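Local coordinates for protein adenylate kinase (Thermus thermophilus, PDB 3CM0) that catalyses, as a monomeric nucleoside monophosphate kinase, the reversible transfer of the terminal phosphate of ATP to AMP, giving two molecules of ADP, at residues Asp65-Leu76 against Ala90-Leu99; Leu106-Pro115 against Val163-Gly171. All coordinates share one frame; numbering follows the deposited sequence.

Contact 1: residues Asp65-Leu76 against Ala90-Leu99; sequences DDLILELIREEL and AQAEALDRLL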
loop_
_atom_site.group_PDB
_atom_site.type_symbol
_atom_site.label_atom_id
_atom_site.label_comp_id
_atom_site.label_asym_id
_atom_site.label_seq_id
_atom_site.Cartn_x
_atom_site.Cartn_y
_atom_site.Cartn_z
ATOM N N ASP A 65 13.170 -10.179 -1.376
ATOM C CA ASP A 65 11.840 -10.263 -1.924
ATOM C C ASP A 65 11.294 -11.678 -1.822
ATOM O O ASP A 65 10.104 -11.859 -1.623
ATOM C CB ASP A 65 11.816 -9.845 -3.406
ATOM C CG ASP A 65 11.861 -8.342 -3.595
ATOM O OD1 ASP A 65 11.687 -7.611 -2.608
ATOM O OD2 ASP A 65 12.060 -7.891 -4.746
ATOM N N ASP A 66 12.142 -12.694 -1.936
ATOM C CA ASP A 66 11.561 -14.033 -1.895
ATOM C C ASP A 66 10.924 -14.368 -0.559
ATOM O O ASP A 66 9.930 -15.110 -0.486
ATOM C CB ASP A 66 12.591 -15.076 -2.318
ATOM C CG ASP A 66 13.778 -15.146 -1.392
ATOM O OD1 ASP A 66 13.996 -14.199 -0.603
ATOM O OD2 ASP A 66 14.505 -16.162 -1.470
ATOM N N LEU A 67 11.463 -13.800 0.507
ATOM C CA LEU A 67 10.906 -14.046 1.828
ATOM C C LEU A 67 9.617 -13.240 2.007
ATOM O O LEU A 67 8.646 -13.709 2.583
ATOM C CB LEU A 67 11.950 -13.666 2.883
ATOM C CG LEU A 67 11.508 -13.942 4.313
ATOM C CD1 LEU A 67 11.110 -15.400 4.424
ATOM C CD2 LEU A 67 12.639 -13.612 5.270
ATOM N N ILE A 68 9.595 -12.009 1.507
ATOM C CA ILE A 68 8.390 -11.193 1.606
ATOM C C ILE A 68 7.233 -11.882 0.842
ATOM O O ILE A 68 6.114 -11.947 1.324
ATOM C CB ILE A 68 8.644 -9.796 0.966
ATOM C CG1 ILE A 68 9.708 -9.052 1.786
ATOM C CG2 ILE A 68 7.341 -9.012 0.878
ATOM C CD1 ILE A 68 10.087 -7.713 1.206
ATOM N N LEU A 69 7.505 -12.349 -0.370
ATOM C CA LEU A 69 6.463 -13.023 -1.139
ATOM C C LEU A 69 6.051 -14.342 -0.455
ATOM O O LEU A 69 4.900 -14.714 -0.516
ATOM C CB LEU A 69 6.932 -13.284 -2.575
ATOM C CG LEU A 69 6.710 -12.122 -3.585
ATOM C CD1 LEU A 69 5.252 -12.015 -3.877
ATOM C CD2 LEU A 69 7.247 -10.794 -3.030
ATOM N N GLU A 70 6.999 -15.035 0.177
ATOM C CA GLU A 70 6.665 -16.260 0.916
ATOM C C GLU A 70 5.672 -15.928 2.054
ATOM O O GLU A 70 4.669 -16.638 2.262
ATOM C CB GLU A 70 7.933 -16.891 1.504
ATOM C CG GLU A 70 7.624 -18.027 2.549
ATOM C CD GLU A 70 6.913 -19.200 1.924
ATOM O OE1 GLU A 70 7.171 -19.458 0.728
ATOM O OE2 GLU A 70 6.122 -19.890 2.613
ATOM N N LEU A 71 5.953 -14.850 2.791
ATOM C CA LEU A 71 5.063 -14.434 3.877
ATOM C C LEU A 71 3.690 -14.057 3.359
ATOM O O LEU A 71 2.692 -14.319 4.006
ATOM C CB LEU A 71 5.651 -13.259 4.649
ATOM C CG LEU A 71 6.855 -13.601 5.523
ATOM C CD1 LEU A 71 7.379 -12.353 6.215
ATOM C CD2 LEU A 71 6.454 -14.663 6.550
ATOM N N ILE A 72 3.636 -13.388 2.205
ATOM C CA ILE A 72 2.340 -13.048 1.648
ATOM C C ILE A 72 1.586 -14.340 1.257
ATOM O O ILE A 72 0.359 -14.467 1.489
ATOM C CB ILE A 72 2.514 -12.123 0.412
ATOM C CG1 ILE A 72 3.037 -10.761 0.879
ATOM C CG2 ILE A 72 1.168 -11.975 -0.333
ATOM C CD1 ILE A 72 3.462 -9.826 -0.301
ATOM N N ARG A 73 2.294 -15.310 0.687
ATOM C CA ARG A 73 1.610 -16.566 0.318
ATOM C C ARG A 73 1.056 -17.225 1.607
ATOM O O ARG A 73 -0.085 -17.728 1.643
ATOM C CB ARG A 73 2.591 -17.516 -0.411
ATOM C CG ARG A 73 1.941 -18.865 -0.906
ATOM C CD ARG A 73 2.796 -19.618 -1.961
ATOM N NE ARG A 73 4.119 -20.044 -1.505
ATOM C CZ ARG A 73 5.077 -20.498 -2.314
ATOM N NH1 ARG A 73 4.859 -20.581 -3.618
ATOM N NH2 ARG A 73 6.254 -20.863 -1.823
ATOM N N GLU A 74 1.854 -17.228 2.665
ATOM C CA GLU A 74 1.415 -17.830 3.957
ATOM C C GLU A 74 0.217 -17.116 4.572
ATOM O O GLU A 74 -0.500 -17.679 5.424
ATOM C CB GLU A 74 2.565 -17.797 4.953
ATOM C CG GLU A 74 3.740 -18.668 4.520
ATOM C CD GLU A 74 4.901 -18.602 5.508
ATOM O OE1 GLU A 74 4.683 -18.182 6.680
ATOM O OE2 GLU A 74 6.035 -18.997 5.123
ATOM N N GLU A 75 0.029 -15.864 4.128
ATOM C CA GLU A 75 -1.027 -14.957 4.574
ATOM C C GLU A 75 -2.172 -14.743 3.606
ATOM O O GLU A 75 -3.177 -14.158 4.003
ATOM C CB GLU A 75 -0.450 -13.568 4.897
ATOM C CG GLU A 75 0.510 -13.486 6.063
ATOM C CD GLU A 75 -0.203 -13.490 7.398
ATOM O OE1 GLU A 75 -1.199 -12.738 7.546
ATOM O OE2 GLU A 75 0.238 -14.244 8.288
ATOM N N LEU A 76 -2.055 -15.188 2.354
ATOM C CA LEU A 76 -3.172 -14.978 1.448
ATOM C C LEU A 76 -4.346 -15.701 2.132
ATOM O O LEU A 76 -4.210 -16.697 2.850
ATOM C CB LEU A 76 -3.031 -15.606 0.061
ATOM C CG LEU A 76 -2.137 -14.868 -0.929
ATOM C CD1 LEU A 76 -2.018 -15.695 -2.196
ATOM C CD2 LEU A 76 -2.656 -13.481 -1.232
ATOM N N ALA A 90 9.740 -5.167 -9.447
ATOM C CA ALA A 90 10.061 -6.592 -9.262
ATOM C C ALA A 90 9.020 -7.219 -8.325
ATOM O O ALA A 90 8.547 -8.353 -8.540
ATOM C CB ALA A 90 11.464 -6.768 -8.663
ATOM N N GLN A 91 8.642 -6.471 -7.299
ATOM C CA GLN A 91 7.636 -6.984 -6.359
ATOM C C GLN A 91 6.263 -7.044 -7.039
ATOM O O GLN A 91 5.465 -7.967 -6.800
ATOM C CB GLN A 91 7.593 -6.077 -5.113
ATOM C CG GLN A 91 8.778 -6.251 -4.184
ATOM C CD GLN A 91 8.907 -5.092 -3.189
ATOM O OE1 GLN A 91 8.100 -4.181 -3.208
ATOM N NE2 GLN A 91 9.920 -5.135 -2.330
ATOM N N ALA A 92 5.970 -6.071 -7.902
ATOM C CA ALA A 92 4.671 -6.078 -8.588
ATOM C C ALA A 92 4.588 -7.303 -9.467
ATOM O O ALA A 92 3.558 -7.979 -9.529
ATOM C CB ALA A 92 4.482 -4.804 -9.456
ATOM N N GLU A 93 5.662 -7.580 -10.204
ATOM C CA GLU A 93 5.658 -8.749 -11.065
ATOM C C GLU A 93 5.520 -10.071 -10.271
ATOM O O GLU A 93 4.713 -10.945 -10.612
ATOM C CB GLU A 93 6.946 -8.739 -11.882
ATOM C CG GLU A 93 6.902 -7.597 -12.928
ATOM C CD GLU A 93 8.171 -7.531 -13.780
ATOM O OE1 GLU A 93 8.968 -8.486 -13.679
ATOM O OE2 GLU A 93 8.353 -6.547 -14.553
ATOM N N ALA A 94 6.292 -10.185 -9.205
ATOM C CA ALA A 94 6.252 -11.385 -8.364
ATOM C C ALA A 94 4.866 -11.552 -7.749
ATOM O O ALA A 94 4.342 -12.660 -7.659
ATOM C CB ALA A 94 7.305 -11.283 -7.280
ATOM N N LEU A 95 4.249 -10.445 -7.326
ATOM C CA LEU A 95 2.919 -10.547 -6.735
ATOM C C LEU A 95 1.915 -11.001 -7.761
ATOM O O LEU A 95 1.016 -11.791 -7.462
ATOM C CB LEU A 95 2.497 -9.191 -6.131
ATOM C CG LEU A 95 1.084 -9.104 -5.552
ATOM C CD1 LEU A 95 0.983 -10.169 -4.393
ATOM C CD2 LEU A 95 0.784 -7.690 -4.989
ATOM N N ASP A 96 2.029 -10.526 -9.004
ATOM C CA ASP A 96 1.064 -10.960 -10.008
ATOM C C ASP A 96 1.169 -12.467 -10.245
ATOM O O ASP A 96 0.155 -13.152 -10.459
ATOM C CB ASP A 96 1.289 -10.232 -11.335
ATOM C CG ASP A 96 0.443 -8.946 -11.467
ATOM O OD1 ASP A 96 -0.337 -8.582 -10.544
ATOM O OD2 ASP A 96 0.581 -8.296 -12.523
ATOM N N ARG A 97 2.381 -12.981 -10.240
ATOM C CA ARG A 97 2.557 -14.430 -10.405
ATOM C C ARG A 97 1.902 -15.189 -9.236
ATOM O O ARG A 97 1.218 -16.210 -9.429
ATOM C CB ARG A 97 4.044 -14.764 -10.483
ATOM C CG ARG A 97 4.747 -14.130 -11.708
ATOM C CD ARG A 97 6.108 -14.795 -11.930
ATOM N NE ARG A 97 7.086 -14.366 -10.928
ATOM C CZ ARG A 97 7.843 -13.274 -11.034
ATOM N NH1 ARG A 97 7.740 -12.491 -12.102
ATOM N NH2 ARG A 97 8.709 -12.968 -10.074
ATOM N N LEU A 98 2.121 -14.693 -8.023
ATOM C CA LEU A 98 1.529 -15.301 -6.821
ATOM C C LEU A 98 -0.003 -15.254 -6.879
ATOM O O LEU A 98 -0.669 -16.212 -6.521
ATOM C CB LEU A 98 2.031 -14.558 -5.557
ATOM C CG LEU A 98 1.388 -15.060 -4.264
ATOM C CD1 LEU A 98 1.659 -16.567 -4.176
ATOM C CD2 LEU A 98 1.976 -14.358 -3.069
ATOM N N LEU A 99 -0.596 -14.127 -7.294
ATOM C CA LEU A 99 -2.049 -14.066 -7.359
ATOM C C LEU A 99 -2.559 -15.062 -8.390
ATOM O O LEU A 99 -3.570 -15.760 -8.177
ATOM C CB LEU A 99 -2.511 -12.647 -7.753
ATOM C CG LEU A 99 -2.073 -11.571 -6.750
ATOM C CD1 LEU A 99 -2.463 -10.174 -7.295
ATOM C CD2 LEU A 99 -2.714 -11.838 -5.376
#
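Leu98 and Leu69 carry the packing of two neighbouring helices that precede and follow strand 79-83 in the P-loop kinase fold of adenylate kinase. The axes of 65-75 and 90-99 run in the same general direction at 34°, 10.7 Å apart at closest approach, a spacing filled mostly by leucine branches. Leu98 has CG anti to its amide nitrogen, which sends its two methyls across to the other helix. CD2 slants against the branch methyl of Ile72 (CG2, 3.7 Å), while CD1 crosses the aliphatic part of Arg73 at a slant, 3.9 Å from its CD. From further down the chain, Leu76 meets Leu98 tip to tip, Leu76 CD1 4.0 Å from Leu98 CG. One turn nearer the N-terminal ends, Leu69 sets its CG against the small CB of Ala94 at 3.8 Å, and its CD1 reaches the backbone between Ala94 and Leu95. Beyond its apolar part, Arg73 turns back to its own helix and forms a salt bridge from NH2 to Glu70 OE1.

The polar end belongs to Asp65 and Gln91, whose side chains cross at about a right angle. Gln91 is a predicted AMP-binding residue, and its side chain touches Phe85. Its OE1 accepts from the backbone N of Arg87; with NE2 bonded to Asp65 OD1, both polar ends of the amide are held. The carboxylate and amide planes are steeply inclined to each other. NE2 donates to Asp65 OD1 over 3.1 Å, almost straight at 171°, meeting the oxygen on its syn side but 33° out of the carboxylate plane.

Contact 2: residues Leu106-Pro115 against Val163-Gly171; sequences LLGVVLVEVP and VLKRVDGLG
A single charged pair, Glu113 with Arg166, stands out on an otherwise largely apolar strand pairing. The glutamate chain is extended beyond CG and slants across the arginine, so that OE2 meets NH1 at 2.8 Å, at the edge of the guanidinium and in its plane, with the carboxylate plane turned 53° away. Arg166 NH2 makes a second salt bridge, to Glu159 of helix 137-160, and a methyl of Leu164 (CD2) lies over one guanidinium face. With an alanine in place of Glu113, NH1 would lose its carboxylate mate, and the guanidinium, still paired through NH2 with Glu159, is likely to be less firmly fixed in its rotation.

Beneath these groups the backbones run parallel, and amides alternate across the gap from Val109 N to Val163 O through to Gly169 N to Glu113 O (2.8 Å). Val109, Leu111 and Leu164 share the Arg166 face, where Leu164 CD1 lies 4.1 Å from Leu111 CB. On the other face, covered by helix 173-184, Val110 CG1 faces Val167 CG2 at 4.2 Å. Gly169 CA sits 3.7 Å from Val112 CG1, where a side chain would collide with Val112 and Val114. Past the strands, the ring of Pro115 packs on the end of Leu170, Pro115 CD 3.6 Å from Leu170 CG.

Strand 164-168 is the outermost on its side of the five-stranded parallel sheet, order 2-3-1-4-5, and its trailing loop leads to Gly171, a predicted ATP-binding residue, as befits the CORE of a P-loop kinase.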
loop_
_atom_site.group_PDB
_atom_site.type_symbol
_atom_site.label_atom_id
_atom_site.label_comp_id
_atom_site.label_asym_id
_atom_site.label_seq_id
_atom_site.Cartn_x
_atom_site.Cartn_y
_atom_site.Cartn_z
ATOM N N LEU A 106 -7.313 -9.931 -9.100
ATOM C CA LEU A 106 -6.993 -8.558 -8.683
ATOM C C LEU A 106 -8.170 -7.705 -9.159
ATOM O O LEU A 106 -8.351 -7.506 -10.365
ATOM C CB LEU A 106 -5.686 -8.096 -9.361
ATOM C CG LEU A 106 -5.216 -6.665 -9.095
ATOM C CD1 LEU A 106 -5.063 -6.411 -7.559
ATOM C CD2 LEU A 106 -3.878 -6.465 -9.830
ATOM N N LEU A 107 -8.991 -7.253 -8.218
ATOM C CA LEU A 107 -10.174 -6.435 -8.523
ATOM C C LEU A 107 -9.802 -5.053 -9.059
ATOM O O LEU A 107 -10.562 -4.427 -9.808
ATOM C CB LEU A 107 -11.043 -6.221 -7.270
ATOM C CG LEU A 107 -11.690 -7.488 -6.672
ATOM C CD1 LEU A 107 -12.456 -7.161 -5.391
ATOM C CD2 LEU A 107 -12.617 -8.083 -7.692
ATOM N N GLY A 108 -8.658 -4.562 -8.627
ATOM C CA GLY A 108 -8.221 -3.243 -9.062
ATOM C C GLY A 108 -7.072 -2.726 -8.222
ATOM O O GLY A 108 -6.784 -3.252 -7.151
ATOM N N VAL A 109 -6.370 -1.730 -8.761
ATOM C CA VAL A 109 -5.295 -1.069 -8.065
ATOM C C VAL A 109 -5.829 0.353 -7.945
ATOM O O VAL A 109 -5.936 1.079 -8.923
ATOM C CB VAL A 109 -3.989 -1.092 -8.916
ATOM C CG1 VAL A 109 -2.897 -0.329 -8.233
ATOM C CG2 VAL A 109 -3.568 -2.573 -9.045
ATOM N N VAL A 110 -6.197 0.720 -6.735
ATOM C CA VAL A 110 -6.771 2.041 -6.470
ATOM C C VAL A 110 -5.667 3.088 -6.384
ATOM O O VAL A 110 -4.739 2.946 -5.598
ATOM C CB VAL A 110 -7.547 2.002 -5.137
ATOM C CG1 VAL A 110 -8.088 3.405 -4.781
ATOM C CG2 VAL A 110 -8.660 1.008 -5.261
ATOM N N LEU A 111 -5.769 4.140 -7.209
ATOM C CA LEU A 111 -4.777 5.215 -7.163
ATOM C C LEU A 111 -5.541 6.461 -6.733
ATOM O O LEU A 111 -6.329 7.006 -7.520
ATOM C CB LEU A 111 -4.149 5.464 -8.548
ATOM C CG LEU A 111 -3.125 6.632 -8.559
ATOM C CD1 LEU A 111 -1.867 6.268 -7.760
ATOM C CD2 LEU A 111 -2.698 6.882 -10.043
ATOM N N VAL A 112 -5.331 6.879 -5.486
ATOM C CA VAL A 112 -6.027 8.054 -4.962
ATOM C C VAL A 112 -5.287 9.300 -5.415
ATOM O O VAL A 112 -4.115 9.486 -5.103
ATOM C CB VAL A 112 -6.095 8.006 -3.422
ATOM C CG1 VAL A 112 -6.935 9.195 -2.891
ATOM C CG2 VAL A 112 -6.723 6.660 -2.982
ATOM N N GLU A 113 -6.013 10.178 -6.124
ATOM C CA GLU A 113 -5.407 11.379 -6.709
ATOM C C GLU A 113 -5.944 12.639 -6.058
ATOM O O GLU A 113 -7.158 12.790 -5.904
ATOM C CB GLU A 113 -5.732 11.412 -8.209
ATOM C CG GLU A 113 -5.249 10.166 -8.955
ATOM C CD GLU A 113 -5.521 10.236 -10.461
ATOM O OE1 GLU A 113 -6.542 10.846 -10.867
ATOM O OE2 GLU A 113 -4.741 9.647 -11.225
ATOM N N VAL A 114 -5.032 13.532 -5.711
ATOM C CA VAL A 114 -5.402 14.783 -5.019
ATOM C C VAL A 114 -4.515 15.882 -5.570
ATOM O O VAL A 114 -3.348 15.656 -5.812
ATOM C CB VAL A 114 -5.154 14.650 -3.492
ATOM C CG1 VAL A 114 -5.529 15.946 -2.771
ATOM C CG2 VAL A 114 -6.000 13.481 -2.929
ATOM N N PRO A 115 -5.072 17.093 -5.783
ATOM C CA PRO A 115 -4.257 18.197 -6.310
ATOM C C PRO A 115 -3.103 18.436 -5.333
ATOM O O PRO A 115 -3.313 18.436 -4.119
ATOM C CB PRO A 115 -5.241 19.368 -6.337
ATOM C CG PRO A 115 -6.519 18.743 -6.558
ATOM C CD PRO A 115 -6.487 17.470 -5.696
ATOM N N VAL A 163 -6.026 -2.586 -15.023
ATOM C CA VAL A 163 -6.508 -2.763 -13.667
ATOM C C VAL A 163 -6.357 -1.530 -12.771
ATOM O O VAL A 163 -6.749 -1.561 -11.595
ATOM C CB VAL A 163 -5.840 -4.011 -12.960
ATOM C CG1 VAL A 163 -6.142 -5.303 -13.740
ATOM C CG2 VAL A 163 -4.314 -3.817 -12.814
ATOM N N LEU A 164 -5.825 -0.441 -13.327
ATOM C CA LEU A 164 -5.646 0.777 -12.511
ATOM C C LEU A 164 -6.998 1.489 -12.393
ATOM O O LEU A 164 -7.710 1.677 -13.388
ATOM C CB LEU A 164 -4.616 1.701 -13.170
ATOM C CG LEU A 164 -4.205 2.949 -12.370
ATOM C CD1 LEU A 164 -3.361 2.454 -11.165
ATOM C CD2 LEU A 164 -3.314 3.896 -13.271
ATOM N N LYS A 165 -7.342 1.883 -11.177
ATOM C CA LYS A 165 -8.600 2.581 -10.902
ATOM C C LYS A 165 -8.213 3.922 -10.286
ATOM O O LYS A 165 -7.866 4.000 -9.101
ATOM C CB LYS A 165 -9.447 1.793 -9.872
ATOM C CG LYS A 165 -9.669 0.339 -10.207
ATOM C CD LYS A 165 -10.513 0.203 -11.432
ATOM C CE LYS A 165 -10.766 -1.268 -11.768
ATOM N NZ LYS A 165 -11.538 -1.366 -13.055
ATOM N N ARG A 166 -8.225 4.971 -11.108
ATOM C CA ARG A 166 -7.882 6.302 -10.635
ATOM C C ARG A 166 -9.126 6.832 -9.962
ATOM O O ARG A 166 -10.232 6.810 -10.535
ATOM C CB ARG A 166 -7.487 7.199 -11.818
ATOM C CG ARG A 166 -6.223 6.738 -12.523
ATOM C CD ARG A 166 -6.051 7.512 -13.849
ATOM N NE ARG A 166 -4.862 7.104 -14.582
ATOM C CZ ARG A 166 -3.623 7.529 -14.337
ATOM N NH1 ARG A 166 -3.378 8.398 -13.363
ATOM N NH2 ARG A 166 -2.615 7.080 -15.091
ATOM N N VAL A 167 -8.955 7.340 -8.751
ATOM C CA VAL A 167 -10.077 7.841 -7.972
ATOM C C VAL A 167 -9.813 9.255 -7.477
ATOM O O VAL A 167 -8.686 9.598 -7.107
ATOM C CB VAL A 167 -10.322 6.913 -6.741
ATOM C CG1 VAL A 167 -11.296 7.559 -5.774
ATOM C CG2 VAL A 167 -10.832 5.523 -7.228
ATOM N N ASP A 168 -10.866 10.070 -7.463
ATOM C CA ASP A 168 -10.737 11.471 -6.985
ATOM C C ASP A 168 -10.712 11.451 -5.451
ATOM O O ASP A 168 -11.693 11.103 -4.808
ATOM C CB ASP A 168 -11.930 12.256 -7.536
ATOM C CG ASP A 168 -12.029 13.690 -6.998
ATOM O OD1 ASP A 168 -11.109 14.136 -6.290
ATOM O OD2 ASP A 168 -13.054 14.365 -7.306
ATOM N N GLY A 169 -9.579 11.824 -4.865
ATOM C CA GLY A 169 -9.455 11.785 -3.412
ATOM C C GLY A 169 -9.823 13.042 -2.650
ATOM O O GLY A 169 -9.587 13.142 -1.436
ATOM N N LEU A 170 -10.390 14.010 -3.357
ATOM C CA LEU A 170 -10.836 15.250 -2.710
ATOM C C LEU A 170 -12.277 14.984 -2.280
ATOM O O LEU A 170 -13.024 14.325 -2.996
ATOM C CB LEU A 170 -10.817 16.421 -3.700
ATOM C CG LEU A 170 -9.546 17.241 -3.827
ATOM C CD1 LEU A 170 -9.882 18.482 -4.669
ATOM C CD2 LEU A 170 -9.027 17.662 -2.419
ATOM N N GLY A 171 -12.679 15.494 -1.114
ATOM C CA GLY A 171 -14.046 15.251 -0.664
ATOM C C GLY A 171 -14.007 14.668 0.739
ATOM O O GLY A 171 -12.936 14.570 1.318
#

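Overall arrangement
Both contacts are partly buried, and each joins neighbours of the same CORE architecture at a different level. Contact 2 is made inside the central parallel sheet and rests on regular backbone hydrogen bonds, whereas contact 1 is helix against helix and depends on side chains, chiefly leucine methyls packed on side chains and on the opposite backbone, with one side-chain hydrogen bond. Their polar groups also differ in use: contact 2 has a cross-strand ion pair toward the surface, contact 1 a carboxylate holding the amide of a predicted AMP-site residue. Helix 89-101 leads on to strand 104-113, so the two follow in series; their centres are 22 Å apart, yet Asp96 OD1 packs 4.2 Å from Leu106 CD2.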